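Local coordinates for protein hypothetic aldehyde deformylating oxygenase (Sulfolobus tokodaii, PDB 5V4T) that binds iron within a ferritin-like bundle of helices and probably acts as an oxidoreductase, with aldehyde-deformylating oxygenase activity ascribed to it, at residues Ser20-Tyr24 with Phe61-Asn65; Arg31-Leu35 with Phe86-Val90; Ile34-Ser39 with Asp92-Ser96; Gln53-Glu57 with Phe106-Glu111. All coordinates share one frame; numbering follows the deposited sequence.

Contact 1: Ser20-Tyr24 with Phe61-Asn65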
# COMPACT_ATOMS: atom_id res chain seq x y z
N SER A 20 -1.93 -9.38 0.48
CA SER A 20 -1.63 -9.03 1.85
C SER A 20 -0.12 -8.84 2.06
O SER A 20 0.30 -7.95 2.82
CB SER A 20 -2.15 -10.06 2.84
OG SER A 20 -3.55 -10.15 2.73
N ALA A 21 0.70 -9.65 1.37
CA ALA A 21 2.15 -9.51 1.52
C ALA A 21 2.65 -8.15 1.01
O ALA A 21 3.74 -7.68 1.44
CB ALA A 21 2.86 -10.61 0.73
N HIS A 22 1.92 -7.50 0.13
CA HIS A 22 2.26 -6.12 -0.28
C HIS A 22 2.09 -5.13 0.86
O HIS A 22 2.79 -4.13 0.91
CB HIS A 22 1.45 -5.66 -1.51
CG HIS A 22 1.79 -6.40 -2.77
ND1 HIS A 22 1.63 -7.77 -2.92
CD2 HIS A 22 2.17 -5.93 -3.98
CE1 HIS A 22 1.98 -8.11 -4.14
NE2 HIS A 22 2.29 -7.01 -4.82
N PHE A 23 1.18 -5.41 1.76
CA PHE A 23 1.06 -4.60 2.98
C PHE A 23 1.95 -5.04 4.11
O PHE A 23 2.24 -4.25 5.03
CB PHE A 23 -0.40 -4.64 3.48
CG PHE A 23 -1.35 -4.09 2.47
CD1 PHE A 23 -1.86 -4.86 1.44
CD2 PHE A 23 -1.72 -2.75 2.51
CE1 PHE A 23 -2.71 -4.34 0.48
CE2 PHE A 23 -2.56 -2.23 1.54
CZ PHE A 23 -3.05 -3.02 0.52
N TYR A 24 2.37 -6.29 4.08
CA TYR A 24 3.20 -6.88 5.12
C TYR A 24 4.17 -7.88 4.48
O TYR A 24 3.94 -9.10 4.51
CB TYR A 24 2.28 -7.54 6.17
CG TYR A 24 3.05 -8.10 7.35
CD1 TYR A 24 3.75 -7.24 8.20
CD2 TYR A 24 3.12 -9.45 7.59
CE1 TYR A 24 4.48 -7.73 9.27
CE2 TYR A 24 3.88 -9.96 8.66
CZ TYR A 24 4.53 -9.09 9.49
OH TYR A 24 5.27 -9.56 10.56
N PHE A 61 0.58 -3.46 10.14
CA PHE A 61 1.51 -4.61 10.14
C PHE A 61 1.08 -5.61 11.12
O PHE A 61 1.06 -6.83 10.83
CB PHE A 61 2.90 -4.16 10.56
CG PHE A 61 3.74 -3.63 9.47
CD1 PHE A 61 3.23 -3.29 8.20
CD2 PHE A 61 5.07 -3.37 9.76
CE1 PHE A 61 4.05 -2.76 7.23
CE2 PHE A 61 5.90 -2.84 8.79
CZ PHE A 61 5.39 -2.53 7.53
N ASP A 62 0.71 -5.15 12.30
CA ASP A 62 0.32 -6.08 13.36
C ASP A 62 -0.96 -6.85 13.00
O ASP A 62 -1.09 -8.00 13.34
CB ASP A 62 0.18 -5.40 14.70
CG ASP A 62 1.55 -4.94 15.25
OD1 ASP A 62 2.59 -5.45 14.77
OD2 ASP A 62 1.57 -4.01 16.07
N PHE A 63 -1.91 -6.21 12.35
CA PHE A 63 -3.12 -6.89 11.87
C PHE A 63 -2.77 -8.06 10.94
O PHE A 63 -3.30 -9.18 11.07
CB PHE A 63 -4.05 -5.87 11.22
CG PHE A 63 -5.09 -6.49 10.36
CD1 PHE A 63 -6.22 -7.09 10.93
CD2 PHE A 63 -4.90 -6.55 9.00
CE1 PHE A 63 -7.14 -7.74 10.13
CE2 PHE A 63 -5.84 -7.17 8.19
CZ PHE A 63 -6.95 -7.79 8.78
N PHE A 64 -1.89 -7.81 9.97
CA PHE A 64 -1.57 -8.87 9.01
C PHE A 64 -0.76 -9.96 9.70
O PHE A 64 -0.98 -11.13 9.45
CB PHE A 64 -0.83 -8.32 7.79
CG PHE A 64 -1.71 -7.55 6.88
CD1 PHE A 64 -2.68 -8.20 6.07
CD2 PHE A 64 -1.67 -6.14 6.86
CE1 PHE A 64 -3.49 -7.46 5.20
CE2 PHE A 64 -2.49 -5.45 6.01
CZ PHE A 64 -3.42 -6.09 5.22
N ASN A 65 0.15 -9.57 10.57
CA ASN A 65 1.00 -10.59 11.22
C ASN A 65 0.15 -11.48 12.09
O ASN A 65 0.31 -12.67 12.07
CB ASN A 65 2.09 -9.86 11.98
CG ASN A 65 3.01 -10.78 12.74
OD1 ASN A 65 3.66 -11.63 12.17
ND2 ASN A 65 3.03 -10.64 14.03

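Contact 2: Arg31-Leu35 with Phe86-Val90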
# COMPACT_ATOMS: atom_id res chain seq x y z
N ARG A 31 15.02 -6.29 4.70
CA ARG A 31 15.68 -5.42 3.70
C ARG A 31 15.55 -3.93 4.01
O ARG A 31 16.47 -3.13 3.77
CB ARG A 31 15.13 -5.69 2.28
CG ARG A 31 15.86 -4.96 1.17
CD ARG A 31 15.22 -5.33 -0.17
NE ARG A 31 15.87 -4.68 -1.29
CZ ARG A 31 16.82 -5.22 -2.05
NH1 ARG A 31 17.30 -6.42 -1.83
NH2 ARG A 31 17.30 -4.52 -3.06
N TRP A 32 14.40 -3.57 4.56
CA TRP A 32 14.06 -2.18 4.78
C TRP A 32 13.90 -1.88 6.28
O TRP A 32 13.16 -0.97 6.69
CB TRP A 32 12.75 -1.86 4.02
CG TRP A 32 12.84 -2.11 2.54
CD1 TRP A 32 13.68 -1.50 1.64
CD2 TRP A 32 11.99 -2.98 1.78
NE1 TRP A 32 13.45 -2.01 0.37
CE2 TRP A 32 12.42 -2.92 0.44
CE3 TRP A 32 10.99 -3.86 2.12
CZ2 TRP A 32 11.82 -3.66 -0.56
CZ3 TRP A 32 10.38 -4.60 1.12
CH2 TRP A 32 10.82 -4.50 -0.21
N LYS A 33 14.65 -2.59 7.09
CA LYS A 33 14.67 -2.33 8.54
C LYS A 33 14.88 -0.85 8.87
O LYS A 33 14.30 -0.31 9.84
CB LYS A 33 15.81 -3.15 9.12
CG LYS A 33 15.97 -3.04 10.63
CD LYS A 33 17.16 -3.89 11.06
CE LYS A 33 17.72 -3.33 12.37
NZ LYS A 33 18.73 -4.28 12.89
N ILE A 34 15.73 -0.20 8.07
CA ILE A 34 16.10 1.19 8.27
C ILE A 34 14.90 2.15 8.22
O ILE A 34 14.96 3.26 8.77
CB ILE A 34 17.18 1.65 7.25
CG1 ILE A 34 17.89 2.91 7.69
CG2 ILE A 34 16.61 1.82 5.85
CD1 ILE A 34 19.23 3.09 7.01
N LEU A 35 13.82 1.73 7.53
CA LEU A 35 12.65 2.61 7.42
C LEU A 35 11.99 2.86 8.73
O LEU A 35 11.36 3.89 8.89
CB LEU A 35 11.58 2.00 6.47
CG LEU A 35 11.85 2.13 4.97
CD1 LEU A 35 10.78 1.35 4.21
CD2 LEU A 35 11.79 3.59 4.54
N PHE A 86 10.17 0.29 -2.80
CA PHE A 86 10.56 0.50 -1.43
C PHE A 86 12.04 0.81 -1.29
O PHE A 86 12.37 1.57 -0.40
CB PHE A 86 10.03 -0.59 -0.52
CG PHE A 86 8.56 -0.39 -0.20
CD1 PHE A 86 8.19 0.53 0.73
CD2 PHE A 86 7.59 -1.05 -0.89
CE1 PHE A 86 6.86 0.76 1.04
CE2 PHE A 86 6.24 -0.81 -0.62
CZ PHE A 86 5.89 0.12 0.33
N ASP A 87 12.89 0.29 -2.17
CA ASP A 87 14.32 0.73 -2.17
C ASP A 87 14.38 2.25 -2.39
O ASP A 87 15.11 2.98 -1.73
CB ASP A 87 15.12 0.02 -3.26
CG ASP A 87 15.44 -1.44 -2.92
OD1 ASP A 87 15.17 -1.95 -1.78
OD2 ASP A 87 16.00 -2.11 -3.84
N GLY A 88 13.56 2.71 -3.33
CA GLY A 88 13.42 4.09 -3.58
C GLY A 88 12.94 4.90 -2.39
O GLY A 88 13.32 6.08 -2.23
N LEU A 89 12.01 4.37 -1.60
CA LEU A 89 11.53 5.11 -0.45
C LEU A 89 12.64 5.32 0.57
O LEU A 89 12.70 6.37 1.19
CB LEU A 89 10.34 4.44 0.18
CG LEU A 89 9.63 5.08 1.34
CD1 LEU A 89 8.99 6.34 0.86
CD2 LEU A 89 8.62 4.08 1.93
N VAL A 90 13.48 4.33 0.78
CA VAL A 90 14.62 4.52 1.68
C VAL A 90 15.47 5.72 1.20
O VAL A 90 15.84 6.63 1.99
CB VAL A 90 15.44 3.23 1.78
CG1 VAL A 90 16.79 3.51 2.46
CG2 VAL A 90 14.67 2.16 2.52

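Contact 3: Ile34-Ser39 with Asp92-Ser96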
# COMPACT_ATOMS: atom_id res chain seq x y z
N ILE A 34 15.73 -0.20 8.07
CA ILE A 34 16.10 1.19 8.27
C ILE A 34 14.90 2.15 8.22
O ILE A 34 14.96 3.26 8.77
CB ILE A 34 17.18 1.65 7.25
CG1 ILE A 34 17.89 2.91 7.69
CG2 ILE A 34 16.61 1.82 5.85
CD1 ILE A 34 19.23 3.09 7.01
N LEU A 35 13.82 1.73 7.53
CA LEU A 35 12.65 2.61 7.42
C LEU A 35 11.99 2.86 8.73
O LEU A 35 11.36 3.89 8.89
CB LEU A 35 11.58 2.00 6.47
CG LEU A 35 11.85 2.13 4.97
CD1 LEU A 35 10.78 1.35 4.21
CD2 LEU A 35 11.79 3.59 4.54
N LYS A 36 12.13 1.95 9.68
CA LYS A 36 11.51 2.20 11.01
C LYS A 36 12.14 3.44 11.66
O LYS A 36 11.44 4.41 12.02
CB LYS A 36 11.68 0.96 11.91
CG LYS A 36 10.97 1.06 13.25
CD LYS A 36 11.24 -0.20 14.07
CE LYS A 36 10.37 -0.22 15.30
NZ LYS A 36 10.53 -1.39 16.20
N LYS A 37 13.47 3.45 11.73
CA LYS A 37 14.21 4.58 12.31
C LYS A 37 13.94 5.87 11.54
O LYS A 37 13.70 6.91 12.13
CB LYS A 37 15.72 4.35 12.28
CG LYS A 37 16.19 3.90 13.61
CD LYS A 37 17.60 3.31 13.59
CE LYS A 37 17.80 2.46 14.85
NZ LYS A 37 19.19 1.97 14.96
N LEU A 38 14.03 5.79 10.23
CA LEU A 38 13.82 6.99 9.41
C LEU A 38 12.42 7.53 9.56
O LEU A 38 12.24 8.73 9.69
CB LEU A 38 14.11 6.69 7.96
CG LEU A 38 15.59 6.43 7.63
CD1 LEU A 38 15.69 5.72 6.28
CD2 LEU A 38 16.39 7.70 7.70
N SER A 39 11.42 6.65 9.60
CA SER A 39 10.05 7.15 9.73
C SER A 39 9.82 7.76 11.11
O SER A 39 9.16 8.82 11.26
CB SER A 39 9.05 6.04 9.39
OG SER A 39 8.97 5.13 10.44
N ASP A 92 14.50 8.24 -0.66
CA ASP A 92 13.72 9.43 -0.42
C ASP A 92 13.79 9.93 1.01
O ASP A 92 13.88 11.13 1.22
CB ASP A 92 12.26 9.22 -0.84
CG ASP A 92 12.09 9.21 -2.39
OD1 ASP A 92 13.06 9.63 -3.11
OD2 ASP A 92 11.03 8.77 -2.86
N PHE A 93 13.73 9.01 1.97
CA PHE A 93 13.82 9.41 3.37
C PHE A 93 15.15 10.09 3.71
O PHE A 93 15.20 10.96 4.62
CB PHE A 93 13.63 8.22 4.27
CG PHE A 93 12.22 8.07 4.74
CD1 PHE A 93 11.75 8.81 5.78
CD2 PHE A 93 11.36 7.22 4.13
CE1 PHE A 93 10.48 8.67 6.24
CE2 PHE A 93 10.07 7.05 4.57
CZ PHE A 93 9.60 7.81 5.62
N GLN A 94 16.15 9.71 2.94
CA GLN A 94 17.53 10.19 3.15
C GLN A 94 17.82 11.38 2.28
O GLN A 94 18.93 11.93 2.32
CB GLN A 94 18.52 9.07 2.82
CG GLN A 94 18.47 7.89 3.74
CD GLN A 94 19.08 6.61 3.16
OE1 GLN A 94 19.26 6.41 1.93
NE2 GLN A 94 19.41 5.75 4.06
N SER A 95 16.87 11.83 1.49
CA SER A 95 17.10 12.92 0.58
C SER A 95 16.83 14.25 1.20
O SER A 95 16.18 14.44 2.25
CB SER A 95 16.22 12.79 -0.68
OG SER A 95 14.84 13.03 -0.34
N SER A 96 17.28 15.25 0.43
CA SER A 96 17.13 16.64 0.79
C SER A 96 15.65 17.07 0.84
O SER A 96 15.16 17.64 1.83
CB SER A 96 17.91 17.44 -0.27
OG SER A 96 17.68 18.82 -0.14

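Contact 4: Gln53-Glu57 with Phe106-Glu111. With FE (Fe (III) ion), chain C.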
# COMPACT_ATOMS: atom_id res chain seq x y z
N GLN A 53 0.17 8.65 12.10
CA GLN A 53 0.36 7.79 10.91
C GLN A 53 1.32 6.64 11.10
O GLN A 53 1.10 5.51 10.74
CB GLN A 53 0.74 8.61 9.66
CG GLN A 53 0.92 7.68 8.45
CD GLN A 53 1.19 8.42 7.16
OE1 GLN A 53 1.55 9.61 7.15
NE2 GLN A 53 1.15 7.66 6.07
N VAL A 54 2.48 6.95 11.71
CA VAL A 54 3.43 5.87 11.94
C VAL A 54 2.86 4.80 12.86
O VAL A 54 3.04 3.61 12.63
CB VAL A 54 4.73 6.47 12.56
CG1 VAL A 54 5.57 5.40 13.28
CG2 VAL A 54 5.51 7.16 11.48
N ILE A 55 2.17 5.21 13.91
CA ILE A 55 1.50 4.22 14.80
C ILE A 55 0.49 3.39 14.02
O ILE A 55 0.43 2.19 14.18
CB ILE A 55 0.87 4.91 16.00
CG1 ILE A 55 2.04 5.33 16.93
CG2 ILE A 55 -0.10 4.02 16.71
CD1 ILE A 55 1.63 6.47 17.79
N GLU A 56 -0.28 4.05 13.13
CA GLU A 56 -1.27 3.35 12.33
C GLU A 56 -0.63 2.37 11.39
O GLU A 56 -1.12 1.27 11.20
CB GLU A 56 -2.22 4.30 11.59
CG GLU A 56 -3.18 4.96 12.54
CD GLU A 56 -3.97 6.08 11.99
OE1 GLU A 56 -3.58 6.71 10.98
OE2 GLU A 56 -4.97 6.43 12.70
N GLU A 57 0.51 2.71 10.80
CA GLU A 57 1.19 1.77 9.93
C GLU A 57 1.67 0.52 10.71
O GLU A 57 1.61 -0.59 10.20
CB GLU A 57 2.36 2.40 9.23
CG GLU A 57 2.06 3.61 8.36
CD GLU A 57 1.21 3.30 7.13
OE1 GLU A 57 1.29 2.17 6.68
OE2 GLU A 57 0.57 4.22 6.59
N PHE A 106 5.22 7.81 -1.38
CA PHE A 106 4.48 7.00 -0.40
C PHE A 106 3.04 7.45 -0.33
O PHE A 106 2.12 6.69 -0.79
CB PHE A 106 5.11 7.05 0.99
CG PHE A 106 4.50 6.03 1.90
CD1 PHE A 106 4.76 4.66 1.73
CD2 PHE A 106 3.66 6.42 2.91
CE1 PHE A 106 4.14 3.72 2.52
CE2 PHE A 106 3.05 5.46 3.73
CZ PHE A 106 3.28 4.12 3.52
N HIS A 107 2.74 8.66 0.13
CA HIS A 107 1.34 8.97 0.31
C HIS A 107 0.54 8.91 -0.99
O HIS A 107 -0.59 8.44 -1.02
CB HIS A 107 1.16 10.28 1.02
CG HIS A 107 1.84 10.32 2.36
ND1 HIS A 107 3.21 10.37 2.53
CD2 HIS A 107 1.32 10.23 3.61
CE1 HIS A 107 3.50 10.36 3.81
NE2 HIS A 107 2.37 10.29 4.49
N MET A 108 1.05 9.55 -2.05
CA MET A 108 0.26 9.60 -3.29
C MET A 108 0.28 8.29 -4.05
O MET A 108 -0.77 7.79 -4.35
CB MET A 108 0.76 10.73 -4.23
CG MET A 108 0.64 12.12 -3.63
SD MET A 108 -1.03 12.68 -3.22
CE MET A 108 -1.04 12.50 -1.42
N ILE A 109 1.45 7.76 -4.37
CA ILE A 109 1.53 6.60 -5.24
C ILE A 109 1.24 5.31 -4.43
O ILE A 109 0.54 4.43 -4.87
CB ILE A 109 2.89 6.55 -5.98
CG1 ILE A 109 2.96 7.58 -7.11
CG2 ILE A 109 3.25 5.16 -6.46
CD1 ILE A 109 2.10 7.26 -8.32
N THR A 110 1.88 5.18 -3.30
CA THR A 110 1.79 3.90 -2.57
C THR A 110 0.47 3.80 -1.87
O THR A 110 -0.25 2.81 -2.05
CB THR A 110 2.96 3.69 -1.60
OG1 THR A 110 4.20 3.81 -2.32
CG2 THR A 110 2.92 2.34 -0.94
N GLU A 111 0.13 4.80 -1.06
CA GLU A 111 -1.15 4.81 -0.38
C GLU A 111 -2.30 5.18 -1.29
O GLU A 111 -3.36 4.57 -1.20
CB GLU A 111 -1.09 5.70 0.86
CG GLU A 111 0.01 5.30 1.84
CD GLU A 111 0.06 6.19 3.10
OE1 GLU A 111 0.14 7.42 2.95
OE2 GLU A 111 0.06 5.69 4.26
FE FE C . -0.87 4.27 5.19
O HOH W 1 -0.01 2.68 4.18

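Contact 1: Ser20-Tyr24 with Phe61-Asn65
Phe23, in the last turn of helix 10-23, and Tyr24 just after it pack on Phe61 and Phe64 of helix 49-67, an aromatic seam between two helices of the ferritin-like bundle. The backbones come nearest at Tyr24 and Phe61, whose CA atoms are 5.8 Å apart. Two pairs of rings set the geometry. Tyr24 directs its edge at the face of Phe61 in a T-shaped stack, the planes 65° apart and Tyr24 CD1 lying 3.8 Å from Phe61 CG. Phe23 and Phe64 have nearly parallel planes, at 20°, but are slid so far apart that the rings barely overlap; the closer touch is Phe23 CB on Phe64 CE2 at 3.4 Å. Van der Waals contacts complete the interface. Tyr24 CB rests 3.6 Å from Phe64 CB, the two side chains running past each other in opposite directions, while Ser20 approaches the CD1-CE1 side of Phe64 with CB and OG; its hydroxyl is hydrogen-bonded to Ile16 O. With CG anti to the backbone N (chi1 -176°), the Tyr24 ring lies against Phe61, Phe64 and Asn65, with Phe61 O over one face, near the rim. Backbone oxygens also meet rings: Ser20 O lies over a face of Phe64, and that same oxygen accepts the backbone bond from Tyr24 N. Farther out, Phe134 and Ile141 of helix 132-155 touch Phe64, and Leu119 and Leu122 of helix 98-128 touch Phe23, whose side chain is about 8 Å from the bound iron. Phe23 O comes to 3.2 Å from Phe61 CE1.

Contact 2: Arg31-Leu35 with Phe86-Val90
The chain from Arg31 to Leu35, passing from a 3-10 turn into helix 34-46, runs beside helix 80-93 and comes closest where Leu35 CA lies 6.4 Å from Val90 CA. Arg31 grips the Asp87 carboxylate side-on in a salt bridge. Its NE gives a nearly straight bond (173°) to Asp87 OD1 at 2.9 Å, on the syn lone pair, and its NH2 reaches Asp87 OD2 at 2.8 Å. The chain, extended as far as NE, turns at its last torsion (chi4 96°), which leaves the guanidinium nearly coplanar with the carboxylate. Trp32 NE1 adds a third bond, 2.8 Å to Asp87 OD1 from the anti side, somewhat out of the carboxylate plane, so OD1 takes two donors. The indole is covered on both faces: Arg31 CD lies over one, and Phe86 CB over the other in a CH-pi contact, 3.7 Å from the centroid of the Trp32 six-membered ring. The Phe86 ring also turns its edge toward the indole face, planes 50° apart. Val90 CG2 packs 3.7 Å from Leu35 CG, and Val90 CG1 meets Ile34 CG2; Leu89 touches the methyls of Leu35. This is turn-and-helix packing of residues 31-35 on helix 80-93 in the ferritin-like bundle.

Contact 3: Ile34-Ser39 with Asp92-Ser96
Phe93 carries most of this contact, its side chain facing Leu38 between helix 34-46 and the last part of helix 80-93. Leu38 and Phe93 run past each other in opposite directions: Leu38 CD1 touches Phe93 CB at 3.8 Å, and Leu38 CB comes equally near Phe93 CD1. Farther round the ring, Leu35 CD2 crosses to Phe93 CD2 at 3.7 Å, whereas Ser39 offers its backbone, with CA 3.8 Å from Phe93 CE1. Leu35 thus takes the CD2-CE2 side of the ring, Leu38 CB and Ser39 CA the CD1-CE1 side. At the outer margin, the Gln94 chain, extended beyond CG, brings Gln94 NE2 to 4.0 Å from Ile34 CD1, a loose van der Waals touch of the amide nitrogen on a methyl. No hydrogen bond crosses between the two segments. An alanine in place of Phe93 is likely to open a gap beside Leu35 and Leu38 and leave the CA of Ser39 without the ring that covers it.

Behind this layer, the turn after Phe93 is fixed by its own bonds. Ser95 OG donates to Asp92 O at 2.6 Å, and Ser95 N binds the same oxygen at 3.1 Å, so that Asp92 O takes two donors from Ser95. Asp92 OD2 is held by salt bridges to Arg105 and Arg165, and Ser95 OG is also hydrogen-bonded to Asn101. Phe93 also touches Ile102 of helix 98-128, and the contact lies at the surface, where helix 34-46, helix 80-93 and helix 98-128 come together.

Contact 4: Gln53-Glu57 with Phe106-Glu111
The Phe106 ring presents its edge to Gln53 NE2, at 3.7 Å from Phe106 CE2, and to Glu57 OE2, both near its plane. His107 has Phe106 CD2 over one face and Gln53 OE1 at its edge. There His107 NE2 donates to Gln53 OE1 at 2.9 Å, in the carbonyl plane, on a lone pair, with the amide and ring planes 73° apart. The Gln53 amide is nearly coplanar with the Glu111 carboxylate, and its NE2 makes a weak, bent bond (118°) to Glu111 OE2 at 2.9 Å. Gln53 gets there with CG anti to its backbone N (chi1 -180°) and its chain extended. A lysine in its place would probably leave His107 without its acceptor and set a positive charge near the metal ligands. Glu57 OE2 and Glu111 OE2 bind the iron at 2.0 and 1.9 Å and approach to 2.8 Å because they share it; a water, its oxygen 2.1 Å from the iron, donates to Glu57 OE1. Glu145 and His148 complete the protein ligands, while Glu56 holds His148 from behind. Within helix 98-128, a wider pi-type turn at 106-111 ends on Glu111. The carboxylate-rich site with one histidine is as in ferritin-like proteins.

Overall arrangement
Contact 4 is the buried centre, joining helices 49-67 and 98-128 through iron ligands and hydrogen bonds, whereas contact 3 lies at the surface and contacts 1 and 2 are partly buried. Contacts 2 and 3 share Ile34 and Leu35 and hold the same pair, helices 34-46 and 80-93; contact 2 adds a charged grip, contact 3 is packing without a hydrogen bond across it. Contact 1 uses helix 49-67, as does contact 4, but is built of aromatic rings without a clear hydrogen bond. Leu89 and Phe86 of contact 2 pack on Phe106 and Thr110 of contact 4, and Ser39 O of contact 3 packs on Val54, one turn from the iron ligand Glu57.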